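Local coordinates for methylmalonyl-CoA carboxyltransferase 12S subunit (Propionibacterium freudenreichii, PDB 1ON9), which catalyses the transfer of the carboxyl group of methylmalonyl-CoA to the biotin of the 1.3S subunit, and forms the homohexameric core of transcarboxylase, at the interface of chains A and B and the interface of chains A and C. Coordinates in Å, arbitrary orientation; residue numbers count along the deposited sequence, not the author numbering. Chains: chain A/B/C, Methylmalonyl-CoA carboxyltransferase 12S subunit.

Contact 1: the interface of chains A and B. Residues chain A 487-488; chain B 61-65.
Between A:Asp487 and B:Gly63 lies a small, largely polar backbone contact between two copies of the 12S subunit, part of a wider interface that is not an exact two-fold and that helps to build the hexameric core. At its centre is the carbonyl oxygen of A:Asp487, which takes the amide hydrogen of B:Gly63 in a nearly straight bond (N to O 2.8 Å, 170° at H), the donor lying in the carbonyl plane. The same oxygen meets two waters that carry the contact further along chain B. Water 2 lies 3.0 Å from A:Asp487 O and joins it to the amide N of B:Phe65, while water 1 joins it to the amide N of B:Ala64. Three successive amides of the turn after strand 60-62 are thus tied, directly or through water, to one acceptor. Glycine suits the turn, because B:Gly63 has a positive phi (77°), which residues with a side chain adopt less readily. The side chains add van der Waals contact: the carboxylate of A:Asp487 lies beside the methyls of B:Val62, OD2 3.9 Å from CG2. A:Asp488 holds CG anti to its backbone N (chi1 -168°), which carries its carboxylate toward B:Phe65. There A:Asp488 OD2 sits at the ring's edge, in its plane, the carboxylate nearly coplanar with the ring; the weakly positive C-H groups probably suit this acidic oxygen, 3.7 Å from B:Phe65 CD1.

Contact 2: the interface of chains A and C. Residues chain A 438-439, 444, 448, 470, 474; chain C 142, 144, 147, 150-151.
C:Ile144 reaches into a pocket of chain A lined by A:Met439, A:Ala444, A:Ile448 and A:Tyr470. Its two branches divide the work. C:Ile144 CG2, anti to the backbone N, meets A:Ala444 CB tightly at 3.3 Å, a closeness that suits a residue as small as alanine. The other branch ends in C:Ile144 CD1, which touches the terminal methyl of A:Met439, CE, at 3.4 Å; the bend at chi3 (-82°) turns that methyl onto the isoleucine, and the two side chains cross at about a right angle. The backbone of C:Ile144 is held as well: the phenol OH of A:Tyr470 donates to its carbonyl O at 2.8 Å, the donor tilted 16° from the carbonyl plane. Three residues further along chain C, CA of C:Gly147 lies over the centre of the A:Phe474 ring, 3.4 Å from the ring centroid, an approach that the lack of a side chain makes easy. A:Val438 packs against the C:Gly147 backbone through CB and CG1, and sets CG2 against C:Ala142 CB at 3.5 Å. Further out, A:Tyr470 is itself held between A:Ala444 CB, over the centre of one face, and A:Phe474 CD2, toward the rim of the other, which should keep its hydroxyl aimed at C:Ile144. Together they probably help to place 3-10 helix 144-146 and the start of helix 147-164 of chain C against helices 441-448 and 459-474 of chain A, a mainly apolar contact with a polar anchor, repeated by the two-fold, that joins subunits of the hexamer.

Contact 3: the interface of chains A and C. Residues chain A 380, 382-383, 385-386; chain C 187, 231-233, 312.
Polar contacts centre on A:Arg386 and C:Ser231. The guanidinium of A:Arg386 grips the carbonyl O of C:Ser231 side-on with two nitrogens: NE at 2.8 Å from O in a fairly straight bond (160° at H), and NH2 at 3.2 Å from the same O in a more bent one. The oxygen lies in the guanidinium plane, and a chain extended from CG to NE carries the group there. Since this carbonyl belongs to the last residue of helix 224-231, the positive charge probably suits the helix's C-terminal end. In the other direction, C:Ser231 OG donates to A:Glu380 O at 2.8 Å. A lysine in place of A:Arg386 would probably lose the paired, flat grip and the link through water to C:Tyr312.

Water extends both ends. Water 4 links A:Arg386 NH2 to the phenol OH of C:Tyr312, and water 3 joins A:Glu380 O and A:Ile385 N to the amide oxygen OD1 of C:Asn233.

In apolar contact, A:Ile385 CG2 meets C:Ala187 CB at 3.6 Å. The amide of C:Asn233 packs across the aliphatic chain at about a right angle, its ND2 3.4 Å from A:Arg386 CG.

In the fold, the junction of helices 377-381 and 384-397 of chain A meets helices 184-188 and 224-231 of chain C.

Contact 1: the interface of chains A and B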
ATOM      1  N   ASP A 487     -11.276  31.693  13.846  1.00 11.04           N
ATOM      2  CA  ASP A 487     -10.361  31.365  14.942  1.00 13.39           C
ATOM      3  C   ASP A 487     -10.207  32.547  15.883  1.00  9.15           C
ATOM      4  O   ASP A 487      -9.973  32.391  17.087  1.00 11.98           O
ATOM      5  CB  ASP A 487      -8.947  31.093  14.416  1.00 13.49           C
ATOM      6  CG  ASP A 487      -8.816  29.799  13.635  1.00 19.41           C
ATOM      7  OD1 ASP A 487      -9.820  29.268  13.141  1.00 17.45           O
ATOM      8  OD2 ASP A 487      -7.667  29.326  13.505  1.00 22.03           O
ATOM      9  N   ASP A 488     -10.285  33.740  15.320  1.00 13.68           N
ATOM     10  CA  ASP A 488     -10.050  34.934  16.116  1.00 12.62           C
ATOM     11  C   ASP A 488     -10.471  36.156  15.322  1.00 16.65           C
ATOM     12  O   ASP A 488     -10.606  36.094  14.098  1.00 13.33           O
ATOM     13  CB  ASP A 488      -8.544  35.020  16.379  1.00 14.26           C
ATOM     14  CG  ASP A 488      -8.172  36.040  17.424  1.00 18.81           C
ATOM     15  OD1 ASP A 488      -6.960  36.324  17.544  1.00 19.55           O
ATOM     16  OD2 ASP A 488      -9.063  36.549  18.131  1.00 18.80           O
TER
ATOM     17  N   GLU B  61      -3.407  31.743  20.005  1.00 13.51           N
ATOM     18  CA  GLU B  61      -4.704  31.292  20.484  1.00  9.00           C
ATOM     19  C   GLU B  61      -5.848  31.168  19.486  1.00  9.56           C
ATOM     20  O   GLU B  61      -6.052  32.032  18.644  1.00  9.85           O
ATOM     21  CB  GLU B  61      -5.157  32.189  21.638  1.00 10.68           C
ATOM     22  CG  GLU B  61      -6.473  31.746  22.244  1.00  9.80           C
ATOM     23  CD  GLU B  61      -6.865  32.551  23.463  1.00 16.38           C
ATOM     24  OE1 GLU B  61      -7.824  32.135  24.141  1.00 12.64           O
ATOM     25  OE2 GLU B  61      -6.214  33.585  23.744  1.00 14.97           O
ATOM     26  N   VAL B  62      -6.605  30.084  19.624  1.00  9.94           N
ATOM     27  CA  VAL B  62      -7.770  29.825  18.794  1.00 11.06           C
ATOM     28  C   VAL B  62      -9.018  29.836  19.684  1.00 12.18           C
ATOM     29  O   VAL B  62      -9.044  29.186  20.737  1.00 12.28           O
ATOM     30  CB  VAL B  62      -7.680  28.435  18.112  1.00 15.17           C
ATOM     31  CG1 VAL B  62      -9.025  28.088  17.414  1.00 12.36           C
ATOM     32  CG2 VAL B  62      -6.533  28.432  17.111  1.00 18.76           C
ATOM     33  N   GLY B  63     -10.028  30.603  19.283  1.00 10.63           N
ATOM     34  CA  GLY B  63     -11.273  30.629  20.031  1.00 10.13           C
ATOM     35  C   GLY B  63     -11.355  31.422  21.323  1.00 12.57           C
ATOM     36  O   GLY B  63     -12.162  31.087  22.194  1.00 12.93           O
ATOM     37  N   ALA B  64     -10.532  32.455  21.472  1.00 11.49           N
ATOM     38  CA  ALA B  64     -10.602  33.272  22.677  1.00 13.92           C
ATOM     39  C   ALA B  64     -12.031  33.822  22.725  1.00 15.08           C
ATOM     40  O   ALA B  64     -12.629  33.946  23.792  1.00 13.70           O
ATOM     41  CB  ALA B  64      -9.612  34.426  22.598  1.00 11.63           C
ATOM     42  N   PHE B  65     -12.575  34.138  21.556  1.00 12.90           N
ATOM     43  CA  PHE B  65     -13.926  34.688  21.484  1.00 15.16           C
ATOM     44  C   PHE B  65     -15.027  33.652  21.248  1.00 16.73           C
ATOM     45  O   PHE B  65     -16.178  34.015  21.012  1.00 12.18           O
ATOM     46  CB  PHE B  65     -14.002  35.766  20.403  1.00 14.53           C
ATOM     47  CG  PHE B  65     -13.258  37.026  20.751  1.00 17.82           C
ATOM     48  CD1 PHE B  65     -12.018  37.304  20.186  1.00 15.12           C
ATOM     49  CD2 PHE B  65     -13.818  37.952  21.631  1.00 18.50           C
ATOM     50  CE1 PHE B  65     -11.344  38.502  20.491  1.00 14.81           C
ATOM     51  CE2 PHE B  65     -13.156  39.144  21.944  1.00 15.27           C
ATOM     52  CZ  PHE B  65     -11.919  39.417  21.371  1.00 14.73           C
TER
HETATM   53  O   HOH W   1      -8.468  33.551  19.694  1.00 12.64           O
HETATM   54  O   HOH W   2     -11.625  33.897  19.093  1.00 19.84           O

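Contact 2: the interface of chains A and C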
ATOM      1  N   VAL A 438     -25.735  35.265   6.600  1.00 20.62           N
ATOM      2  CA  VAL A 438     -26.570  34.482   5.709  1.00 21.69           C
ATOM      3  C   VAL A 438     -27.448  35.465   4.928  1.00 24.32           C
ATOM      4  O   VAL A 438     -28.018  35.120   3.895  1.00 24.09           O
ATOM      5  CB  VAL A 438     -27.442  33.478   6.498  1.00 17.86           C
ATOM      6  CG1 VAL A 438     -28.640  34.184   7.116  1.00 21.13           C
ATOM      7  CG2 VAL A 438     -27.856  32.340   5.586  1.00 17.20           C
ATOM      8  N   MET A 439     -27.529  36.697   5.436  1.00 24.43           N
ATOM      9  CA  MET A 439     -28.298  37.776   4.811  1.00 27.66           C
ATOM     10  C   MET A 439     -28.078  39.099   5.555  1.00 27.22           C
ATOM     11  O   MET A 439     -27.807  39.103   6.754  1.00 26.50           O
ATOM     12  CB  MET A 439     -29.786  37.440   4.825  1.00 29.03           C
ATOM     13  CG  MET A 439     -30.652  38.493   4.181  1.00 35.29           C
ATOM     14  SD  MET A 439     -32.387  38.112   4.422  1.00 40.58           S
ATOM     15  CE  MET A 439     -32.624  36.939   3.109  1.00 40.96           C
ATOM     16  N   ALA A 444     -33.025  40.814   6.406  1.00 29.60           N
ATOM     17  CA  ALA A 444     -33.427  39.789   7.343  1.00 28.75           C
ATOM     18  C   ALA A 444     -34.511  40.304   8.274  1.00 29.72           C
ATOM     19  O   ALA A 444     -35.531  39.639   8.457  1.00 30.27           O
ATOM     20  CB  ALA A 444     -32.229  39.316   8.139  1.00 28.70           C
ATOM     21  N   ILE A 448     -38.226  38.641   8.776  1.00 41.29           N
ATOM     22  CA  ILE A 448     -38.507  38.077  10.086  1.00 41.51           C
ATOM     23  C   ILE A 448     -39.590  38.831  10.838  1.00 43.10           C
ATOM     24  O   ILE A 448     -40.493  38.220  11.407  1.00 43.55           O
ATOM     25  CB  ILE A 448     -37.256  38.063  10.987  1.00 38.88           C
ATOM     26  CG1 ILE A 448     -36.190  37.137  10.406  1.00 36.81           C
ATOM     27  CG2 ILE A 448     -37.643  37.607  12.388  1.00 42.32           C
ATOM     28  CD1 ILE A 448     -34.908  37.120  11.211  1.00 29.12           C
ATOM     29  N   TYR A 470     -30.757  42.164  14.585  1.00 21.43           N
ATOM     30  CA  TYR A 470     -30.283  41.078  13.745  1.00 23.99           C
ATOM     31  C   TYR A 470     -28.781  41.250  13.521  1.00 25.92           C
ATOM     32  O   TYR A 470     -27.999  40.301  13.641  1.00 24.93           O
ATOM     33  CB  TYR A 470     -30.988  41.103  12.402  1.00 21.44           C
ATOM     34  CG  TYR A 470     -30.733  39.854  11.604  1.00 24.69           C
ATOM     35  CD1 TYR A 470     -31.493  38.705  11.822  1.00 18.46           C
ATOM     36  CD2 TYR A 470     -29.712  39.804  10.652  1.00 21.59           C
ATOM     37  CE1 TYR A 470     -31.247  37.532  11.114  1.00 22.76           C
ATOM     38  CE2 TYR A 470     -29.455  38.637   9.936  1.00 22.32           C
ATOM     39  CZ  TYR A 470     -30.228  37.501  10.176  1.00 21.30           C
ATOM     40  OH  TYR A 470     -29.970  36.328   9.501  1.00 20.69           O
ATOM     41  N   PHE A 474     -26.036  38.292  14.658  1.00 16.22           N
ATOM     42  CA  PHE A 474     -25.371  37.384  13.718  1.00 18.96           C
ATOM     43  C   PHE A 474     -24.229  37.902  12.866  1.00 18.45           C
ATOM     44  O   PHE A 474     -23.295  37.155  12.536  1.00 16.08           O
ATOM     45  CB  PHE A 474     -26.390  36.852  12.712  1.00 13.79           C
ATOM     46  CG  PHE A 474     -27.452  35.965  13.298  1.00 20.84           C
ATOM     47  CD1 PHE A 474     -27.117  34.773  13.919  1.00 16.15           C
ATOM     48  CD2 PHE A 474     -28.801  36.290  13.149  1.00 21.92           C
ATOM     49  CE1 PHE A 474     -28.115  33.902  14.385  1.00 22.07           C
ATOM     50  CE2 PHE A 474     -29.801  35.427  13.607  1.00 21.77           C
ATOM     51  CZ  PHE A 474     -29.460  34.237  14.224  1.00 21.01           C
TER
ATOM     52  N   ALA C 142     -32.444  29.639   2.951  1.00 16.45           N
ATOM     53  CA  ALA C 142     -31.801  29.667   4.249  1.00 19.80           C
ATOM     54  C   ALA C 142     -32.838  29.973   5.309  1.00 22.71           C
ATOM     55  O   ALA C 142     -33.900  30.527   5.007  1.00 21.48           O
ATOM     56  CB  ALA C 142     -30.708  30.729   4.265  1.00 18.75           C
ATOM     57  N   ILE C 144     -33.245  32.275   7.760  1.00 18.85           N
ATOM     58  CA  ILE C 144     -32.710  33.549   8.204  1.00 23.11           C
ATOM     59  C   ILE C 144     -32.745  33.728   9.706  1.00 18.62           C
ATOM     60  O   ILE C 144     -31.860  34.354  10.272  1.00 19.73           O
ATOM     61  CB  ILE C 144     -33.460  34.711   7.541  1.00 24.99           C
ATOM     62  CG1 ILE C 144     -33.419  34.542   6.024  1.00 28.92           C
ATOM     63  CG2 ILE C 144     -32.826  36.032   7.934  1.00 28.11           C
ATOM     64  CD1 ILE C 144     -32.014  34.497   5.442  1.00 39.84           C
ATOM     65  N   GLY C 147     -29.479  32.904  11.231  1.00 20.16           N
ATOM     66  CA  GLY C 147     -28.285  33.578  10.756  1.00 16.06           C
ATOM     67  C   GLY C 147     -27.162  32.706  10.234  1.00 16.32           C
ATOM     68  O   GLY C 147     -27.373  31.813   9.404  1.00 15.08           O
ATOM     69  N   SER C 150     -27.377  28.824   9.941  1.00 13.61           N
ATOM     70  CA  SER C 150     -27.975  28.244   8.742  1.00 15.42           C
ATOM     71  C   SER C 150     -26.911  28.219   7.639  1.00 16.14           C
ATOM     72  O   SER C 150     -26.799  27.260   6.878  1.00 14.13           O
ATOM     73  CB  SER C 150     -29.170  29.084   8.281  1.00 15.54           C
ATOM     74  OG  SER C 150     -29.718  28.566   7.079  1.00 18.89           O
ATOM     75  N   LEU C 151     -26.138  29.299   7.565  1.00 17.22           N
ATOM     76  CA  LEU C 151     -25.072  29.448   6.579  1.00 15.73           C
ATOM     77  C   LEU C 151     -24.024  28.352   6.724  1.00 16.07           C
ATOM     78  O   LEU C 151     -23.633  27.719   5.749  1.00 14.78           O
ATOM     79  CB  LEU C 151     -24.405  30.813   6.762  1.00 18.29           C
ATOM     80  CG  LEU C 151     -23.279  31.190   5.808  1.00 21.01           C
ATOM     81  CD1 LEU C 151     -23.786  31.191   4.386  1.00 20.89           C
ATOM     82  CD2 LEU C 151     -22.756  32.567   6.187  1.00 25.17           C
TER

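Contact 3: the interface of chains A and C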
ATOM      1  N   GLU A 380     -27.763  33.246 -14.067  1.00 18.18           N
ATOM      2  CA  GLU A 380     -28.586  32.065 -13.819  1.00 18.25           C
ATOM      3  C   GLU A 380     -28.646  31.179 -15.067  1.00 19.50           C
ATOM      4  O   GLU A 380     -28.404  29.980 -14.987  1.00 16.32           O
ATOM      5  CB  GLU A 380     -30.002  32.467 -13.393  1.00 19.10           C
ATOM      6  CG  GLU A 380     -30.072  33.299 -12.098  1.00 17.90           C
ATOM      7  CD  GLU A 380     -29.362  32.625 -10.921  1.00 23.15           C
ATOM      8  OE1 GLU A 380     -29.497  31.389 -10.769  1.00 18.92           O
ATOM      9  OE2 GLU A 380     -28.676  33.332 -10.147  1.00 16.17           O
ATOM     10  N   GLY A 382     -26.604  31.132 -17.411  1.00 18.05           N
ATOM     11  CA  GLY A 382     -25.266  30.722 -17.789  1.00 16.25           C
ATOM     12  C   GLY A 382     -24.769  29.561 -16.945  1.00 19.63           C
ATOM     13  O   GLY A 382     -23.683  29.043 -17.179  1.00 18.74           O
ATOM     14  N   GLY A 383     -25.560  29.158 -15.954  1.00 18.37           N
ATOM     15  CA  GLY A 383     -25.163  28.052 -15.104  1.00 16.03           C
ATOM     16  C   GLY A 383     -24.264  28.438 -13.943  1.00 15.65           C
ATOM     17  O   GLY A 383     -23.272  27.755 -13.678  1.00 18.39           O
ATOM     18  N   ILE A 385     -24.973  28.043 -11.114  1.00 17.97           N
ATOM     19  CA  ILE A 385     -25.120  26.943 -10.173  1.00 18.40           C
ATOM     20  C   ILE A 385     -23.983  25.942 -10.359  1.00 14.34           C
ATOM     21  O   ILE A 385     -23.268  25.649  -9.415  1.00 13.58           O
ATOM     22  CB  ILE A 385     -26.487  26.236 -10.332  1.00 17.22           C
ATOM     23  CG1 ILE A 385     -27.592  27.118  -9.728  1.00 21.48           C
ATOM     24  CG2 ILE A 385     -26.475  24.879  -9.627  1.00 14.40           C
ATOM     25  CD1 ILE A 385     -28.988  26.534  -9.881  1.00 16.92           C
ATOM     26  N   ARG A 386     -23.782  25.435 -11.570  1.00 12.12           N
ATOM     27  CA  ARG A 386     -22.708  24.458 -11.749  1.00 12.57           C
ATOM     28  C   ARG A 386     -21.322  25.090 -11.798  1.00 14.83           C
ATOM     29  O   ARG A 386     -20.343  24.430 -11.472  1.00 11.57           O
ATOM     30  CB  ARG A 386     -22.947  23.603 -12.997  1.00 14.83           C
ATOM     31  CG  ARG A 386     -22.993  24.385 -14.289  1.00 19.78           C
ATOM     32  CD  ARG A 386     -23.655  23.566 -15.389  1.00 19.91           C
ATOM     33  NE  ARG A 386     -23.918  24.379 -16.570  1.00 16.77           N
ATOM     34  CZ  ARG A 386     -23.009  24.654 -17.493  1.00 20.32           C
ATOM     35  NH1 ARG A 386     -21.780  24.172 -17.369  1.00 14.84           N
ATOM     36  NH2 ARG A 386     -23.325  25.409 -18.539  1.00 19.60           N
TER
ATOM     37  N   ALA C 187     -25.881  20.666  -7.287  1.00 11.40           N
ATOM     38  CA  ALA C 187     -24.821  20.833  -8.277  1.00  9.40           C
ATOM     39  C   ALA C 187     -23.632  19.935  -7.965  1.00 11.87           C
ATOM     40  O   ALA C 187     -22.898  19.518  -8.861  1.00 10.40           O
ATOM     41  CB  ALA C 187     -24.363  22.287  -8.301  1.00 12.25           C
ATOM     42  N   SER C 231     -29.488  26.612 -18.843  1.00 19.66           N
ATOM     43  CA  SER C 231     -28.449  26.546 -17.821  1.00 16.84           C
ATOM     44  C   SER C 231     -27.530  25.327 -17.863  1.00 16.53           C
ATOM     45  O   SER C 231     -26.347  25.425 -17.520  1.00 16.73           O
ATOM     46  CB  SER C 231     -29.109  26.619 -16.444  1.00 18.15           C
ATOM     47  OG  SER C 231     -29.770  27.861 -16.267  1.00 22.89           O
ATOM     48  N   GLY C 232     -28.070  24.183 -18.264  1.00 16.43           N
ATOM     49  CA  GLY C 232     -27.273  22.966 -18.313  1.00 12.62           C
ATOM     50  C   GLY C 232     -26.983  22.420 -16.918  1.00 14.59           C
ATOM     51  O   GLY C 232     -26.041  21.645 -16.734  1.00 15.50           O
ATOM     52  N   ASN C 233     -27.797  22.821 -15.942  1.00 12.26           N
ATOM     53  CA  ASN C 233     -27.639  22.416 -14.542  1.00 14.09           C
ATOM     54  C   ASN C 233     -28.205  21.057 -14.152  1.00 16.25           C
ATOM     55  O   ASN C 233     -27.738  20.438 -13.190  1.00 16.22           O
ATOM     56  CB  ASN C 233     -28.323  23.423 -13.612  1.00 15.40           C
ATOM     57  CG  ASN C 233     -27.671  24.785 -13.616  1.00 17.26           C
ATOM     58  OD1 ASN C 233     -28.352  25.808 -13.446  1.00 19.65           O
ATOM     59  ND2 ASN C 233     -26.361  24.818 -13.777  1.00 12.86           N
ATOM     60  N   TYR C 312     -30.648  19.044 -23.155  1.00 18.32           N
ATOM     61  CA  TYR C 312     -29.541  20.001 -23.137  1.00 17.76           C
ATOM     62  C   TYR C 312     -28.518  19.574 -24.179  1.00 14.45           C
ATOM     63  O   TYR C 312     -28.236  18.382 -24.309  1.00 15.80           O
ATOM     64  CB  TYR C 312     -28.849  20.003 -21.771  1.00 17.61           C
ATOM     65  CG  TYR C 312     -27.747  21.026 -21.664  1.00 16.61           C
ATOM     66  CD1 TYR C 312     -28.044  22.388 -21.687  1.00 13.66           C
ATOM     67  CD2 TYR C 312     -26.410  20.638 -21.522  1.00 16.26           C
ATOM     68  CE1 TYR C 312     -27.044  23.346 -21.564  1.00 16.41           C
ATOM     69  CE2 TYR C 312     -25.395  21.593 -21.398  1.00 19.38           C
ATOM     70  CZ  TYR C 312     -25.724  22.947 -21.416  1.00 17.71           C
ATOM     71  OH  TYR C 312     -24.751  23.910 -21.265  1.00 17.54           O
TER
HETATM   72  O   HOH W   3     -27.537  28.513 -12.768  1.00 11.94           O
HETATM   73  O   HOH W   4     -25.418  26.363 -20.449  1.00 13.19           O

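Contact 2 lies between the other two, about 23 Å from contact 1 and 26 Å from contact 3 (centres of C-alpha atoms), while contacts 1 and 3 are about 39 Å apart. No residue is shared. Contacts 2 and 3 belong to one two-fold interface, so each recurs with the chains exchanged; contact 1 joins chain A to a different neighbour. In all three, chain A contributes residues from the C-terminal half of its sequence, set against the partner's N-terminal half, C:Tyr312 apart. One subunit thus meets at least two neighbours through separate surfaces, consistent with assembly into the homohexameric core.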